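PDB 2PBP: enoyl-CoA hydratase subunit I, which probably acts as a hydro-lyase of the crotonase family, hydrating the double bond of enoyl-CoA thioesters. Local coordinates for residues R206-K209 with E210-K214; M191-A194 with G195-E199. All blocks are in the same frame, centred on the assembly; numbering follows the deposited sequence.

Interaction 1 of 2, residues R206-K209 with E210-K214; sequences RLIK and EAVQK
The Leu-207 and Glu-210 side chains run alongside each other, with Glu-210 OE1 3.9 Å from Leu-207 CG. Glu-210 CG lies beside the backbone N (chi1 -64°), which places it 3.3 Å from Arg-206 O. That oxygen also takes the hydrogen bond from Glu-210 N, at 3.1 Å. Ile-208 and Val-212 meet through their CG2 methyls at 4.2 Å, and Val-212 N bonds to Ile-208 O at 2.9 Å. The amide of Gln-213 passes across the start of the Lys-209 chain. The glutamine turns about its CB-CG bond (chi2 -53°), and OE1 comes to 3.9 Å from Lys-209 CG. This placement is less certain, as Gln-213 CG is modelled too close to Lys-209 O. With an alanine in place of the glutamine, Lys-209 CG is likely to lose the amide that covers it. Further out, Lys-209 NZ reaches Asp-118 in a salt bridge and the carbonyls of Val-94 and Thr-96. Glu-210 pairs with Lys-95 through OE2 and accepts a bond from Asn-230 through OE1. Ile-208 and Val-212 pack on Met-138 and Thr-148 of the second subunit. This is an alpha helix of the C-terminal helical region of the crotonase fold, set between its own chain and a partner subunit.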
# COMPACT_ATOMS: atom_id res chain seq x y z
N ARG A 206 14.08 -3.03 3.87
CA ARG A 206 14.40 -3.72 2.62
C ARG A 206 13.33 -4.72 2.22
O ARG A 206 12.85 -4.71 1.08
CB ARG A 206 15.75 -4.43 2.79
CG ARG A 206 16.26 -5.22 1.59
CD ARG A 206 17.43 -6.08 2.05
NE ARG A 206 18.09 -6.87 1.01
CZ ARG A 206 19.01 -6.40 0.18
NH1 ARG A 206 19.39 -5.13 0.25
NH2 ARG A 206 19.60 -7.21 -0.69
N LEU A 207 12.95 -5.59 3.15
CA LEU A 207 11.95 -6.61 2.86
C LEU A 207 10.53 -6.05 2.73
O LEU A 207 9.70 -6.62 2.03
CB LEU A 207 12.01 -7.73 3.91
CG LEU A 207 13.05 -8.82 3.59
CD1 LEU A 207 14.41 -8.18 3.30
CD2 LEU A 207 13.15 -9.81 4.74
N ILE A 208 10.26 -4.94 3.42
CA ILE A 208 8.94 -4.32 3.31
C ILE A 208 8.84 -3.75 1.90
O ILE A 208 7.80 -3.88 1.23
CB ILE A 208 8.77 -3.16 4.33
CG1 ILE A 208 8.40 -3.72 5.70
CG2 ILE A 208 7.70 -2.18 3.83
CD1 ILE A 208 7.08 -4.53 5.81
N LYS A 209 9.91 -3.11 1.45
CA LYS A 209 9.95 -2.52 0.12
C LYS A 209 9.74 -3.61 -0.94
O LYS A 209 9.00 -3.40 -1.90
CB LYS A 209 11.29 -1.81 -0.10
CG LYS A 209 11.48 -1.28 -1.51
CD LYS A 209 12.75 -0.43 -1.63
CE LYS A 209 13.06 -0.14 -3.08
NZ LYS A 209 14.21 0.80 -3.24
N GLU A 210 10.38 -4.76 -0.76
CA GLU A 210 10.22 -5.85 -1.72
C GLU A 210 8.77 -6.29 -1.78
O GLU A 210 8.22 -6.53 -2.86
CB GLU A 210 11.07 -7.07 -1.33
CG GLU A 210 12.56 -6.85 -1.35
CD GLU A 210 13.31 -8.15 -1.13
OE1 GLU A 210 12.86 -8.95 -0.28
OE2 GLU A 210 14.34 -8.37 -1.80
N ALA A 211 8.15 -6.42 -0.61
CA ALA A 211 6.75 -6.83 -0.54
C ALA A 211 5.85 -5.81 -1.23
O ALA A 211 4.95 -6.18 -1.98
CB ALA A 211 6.33 -7.00 0.92
N VAL A 212 6.11 -4.53 -1.00
CA VAL A 212 5.32 -3.48 -1.62
C VAL A 212 5.47 -3.52 -3.14
O VAL A 212 4.52 -3.28 -3.88
CB VAL A 212 5.71 -2.09 -1.09
CG1 VAL A 212 5.04 -1.00 -1.91
CG2 VAL A 212 5.30 -1.97 0.37
N GLN A 213 6.68 -3.84 -3.62
CA GLN A 213 6.92 -3.91 -5.05
C GLN A 213 6.02 -4.99 -5.66
O GLN A 213 5.48 -4.81 -6.75
CB GLN A 213 8.39 -4.26 -5.35
CG GLN A 213 9.44 -3.42 -4.62
CD GLN A 213 9.27 -1.92 -4.79
OE1 GLN A 213 8.53 -1.27 -4.04
NE2 GLN A 213 9.96 -1.36 -5.78
N LYS A 214 5.87 -6.10 -4.95
CA LYS A 214 5.03 -7.20 -5.43
C LYS A 214 3.55 -6.80 -5.37
O LYS A 214 2.76 -7.17 -6.24
CB LYS A 214 5.25 -8.46 -4.59
CG LYS A 214 6.72 -8.84 -4.38
CD LYS A 214 7.47 -8.99 -5.69
CE LYS A 214 8.91 -9.44 -5.45
NZ LYS A 214 9.72 -9.39 -6.70

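Interaction 2 of 2, residues M191-A194 with G195-E199; sequences MRLA and GRLAE
Leu-193 and Leu-197 make the apolar side of this helical turn, with Leu-193 CG 4.4 Å from Leu-197 CD1. Leu-197 CG also lies beside its own backbone N (chi1 -71°), which sets it 3.5 Å from Leu-193 O. The same oxygen accepts Leu-197 N at 3.0 Å. Ala-194 sits on this side too, buried like Leu-197, and its O takes the N-H of Ala-198 at 2.8 Å. The turn belongs to an amphipathic helix laid on the central sheet of the crotonase fold. Met-191 and Ala-194 rest on strand 15-20, while Leu-193 and Leu-197 rest on strand 119-123. Gly-195 marks the boundary. Its N bonds to Met-191 O at 2.8 Å, and a beta carbon there would probably sit tightly against that oxygen. The solvent side carries two exposed arginines. Arg-196 bends at chi3 (-74°) and crosses Arg-192, touching it closely at one point, NH1 to Arg-192 CG at 3.2 Å. Their guanidinium planes are 26° apart, and the charged ends stay separate, Arg-192 NE lying 4.9 Å from Arg-196 NH1. Salt bridges from Arg-192 to Glu-188 and Glu-189 probably ease the repulsion. Arg-192 O and Leu-193 CA lie over one face of the Arg-196 guanidinium, both toward its rim.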
# COMPACT_ATOMS: atom_id res chain seq x y z
N MET A 191 16.81 15.25 4.43
CA MET A 191 17.86 14.59 5.20
C MET A 191 17.36 14.18 6.59
O MET A 191 17.80 13.16 7.13
CB MET A 191 19.09 15.48 5.32
CG MET A 191 19.81 15.71 4.00
SD MET A 191 20.30 14.17 3.19
CE MET A 191 21.54 13.57 4.36
N ARG A 192 16.46 14.96 7.16
CA ARG A 192 15.92 14.63 8.46
C ARG A 192 15.09 13.35 8.33
O ARG A 192 15.18 12.45 9.16
CB ARG A 192 15.04 15.76 8.99
CG ARG A 192 14.44 15.49 10.35
CD ARG A 192 13.91 16.77 10.99
NE ARG A 192 14.97 17.76 11.15
CZ ARG A 192 15.03 18.90 10.47
NH1 ARG A 192 14.09 19.20 9.58
NH2 ARG A 192 16.04 19.75 10.68
N LEU A 193 14.29 13.28 7.27
CA LEU A 193 13.46 12.11 7.01
C LEU A 193 14.34 10.89 6.76
O LEU A 193 14.09 9.81 7.32
CB LEU A 193 12.56 12.36 5.79
CG LEU A 193 11.77 11.15 5.28
CD1 LEU A 193 10.81 10.66 6.36
CD2 LEU A 193 11.02 11.54 4.02
N ALA A 194 15.36 11.05 5.93
CA ALA A 194 16.27 9.96 5.61
C ALA A 194 16.98 9.50 6.88
O ALA A 194 17.19 8.31 7.09
CB ALA A 194 17.29 10.41 4.57
N GLY A 195 17.34 10.47 7.73
CA GLY A 195 18.00 10.16 8.98
C GLY A 195 17.12 9.29 9.86
O GLY A 195 17.59 8.33 10.47
N ARG A 196 15.84 9.63 9.92
CA ARG A 196 14.90 8.85 10.72
C ARG A 196 14.76 7.44 10.16
O ARG A 196 14.72 6.47 10.92
CB ARG A 196 13.53 9.54 10.77
CG ARG A 196 13.49 10.76 11.68
CD ARG A 196 12.06 11.10 12.06
NE ARG A 196 11.30 11.70 10.97
CZ ARG A 196 11.28 13.01 10.71
NH1 ARG A 196 11.97 13.85 11.46
NH2 ARG A 196 10.57 13.47 9.69
N LEU A 197 14.68 7.32 8.84
CA LEU A 197 14.55 6.00 8.22
C LEU A 197 15.83 5.19 8.46
O LEU A 197 15.78 3.98 8.62
CB LEU A 197 14.28 6.14 6.72
CG LEU A 197 12.89 6.66 6.33
CD1 LEU A 197 12.84 6.94 4.83
CD2 LEU A 197 11.83 5.64 6.71
N ALA A 198 16.98 5.87 8.48
CA ALA A 198 18.25 5.20 8.71
C ALA A 198 18.31 4.58 10.11
O ALA A 198 19.14 3.71 10.38
CB ALA A 198 19.41 6.18 8.53
N GLU A 199 17.43 5.03 11.01
CA GLU A 199 17.39 4.51 12.37
C GLU A 199 16.48 3.29 12.50
O GLU A 199 16.45 2.63 13.54
CB GLU A 199 16.93 5.59 13.35
CG GLU A 199 17.92 6.72 13.54
CD GLU A 199 19.23 6.24 14.13
OE1 GLU A 199 19.23 5.79 15.30
OE2 GLU A 199 20.26 6.32 13.44

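Interaction 2 lies on helix 186-198 and interaction 1 on helix 202-217, the next helix in the chain. Their centres are 19 Å apart and their nearest atoms about 9 Å apart, so they do not touch. They meet adjacent residues of the same chain. Leu-197 of interaction 2 packs on Leu-119, and Lys-209 of interaction 1 forms its salt bridge with Asp-118. They also share one neighbour: Leu-197 and Lys-209 both pack on Trp-161 of the second subunit. Interaction 2 mainly covers the central sheet, whereas interaction 1 faces the partner chain more broadly.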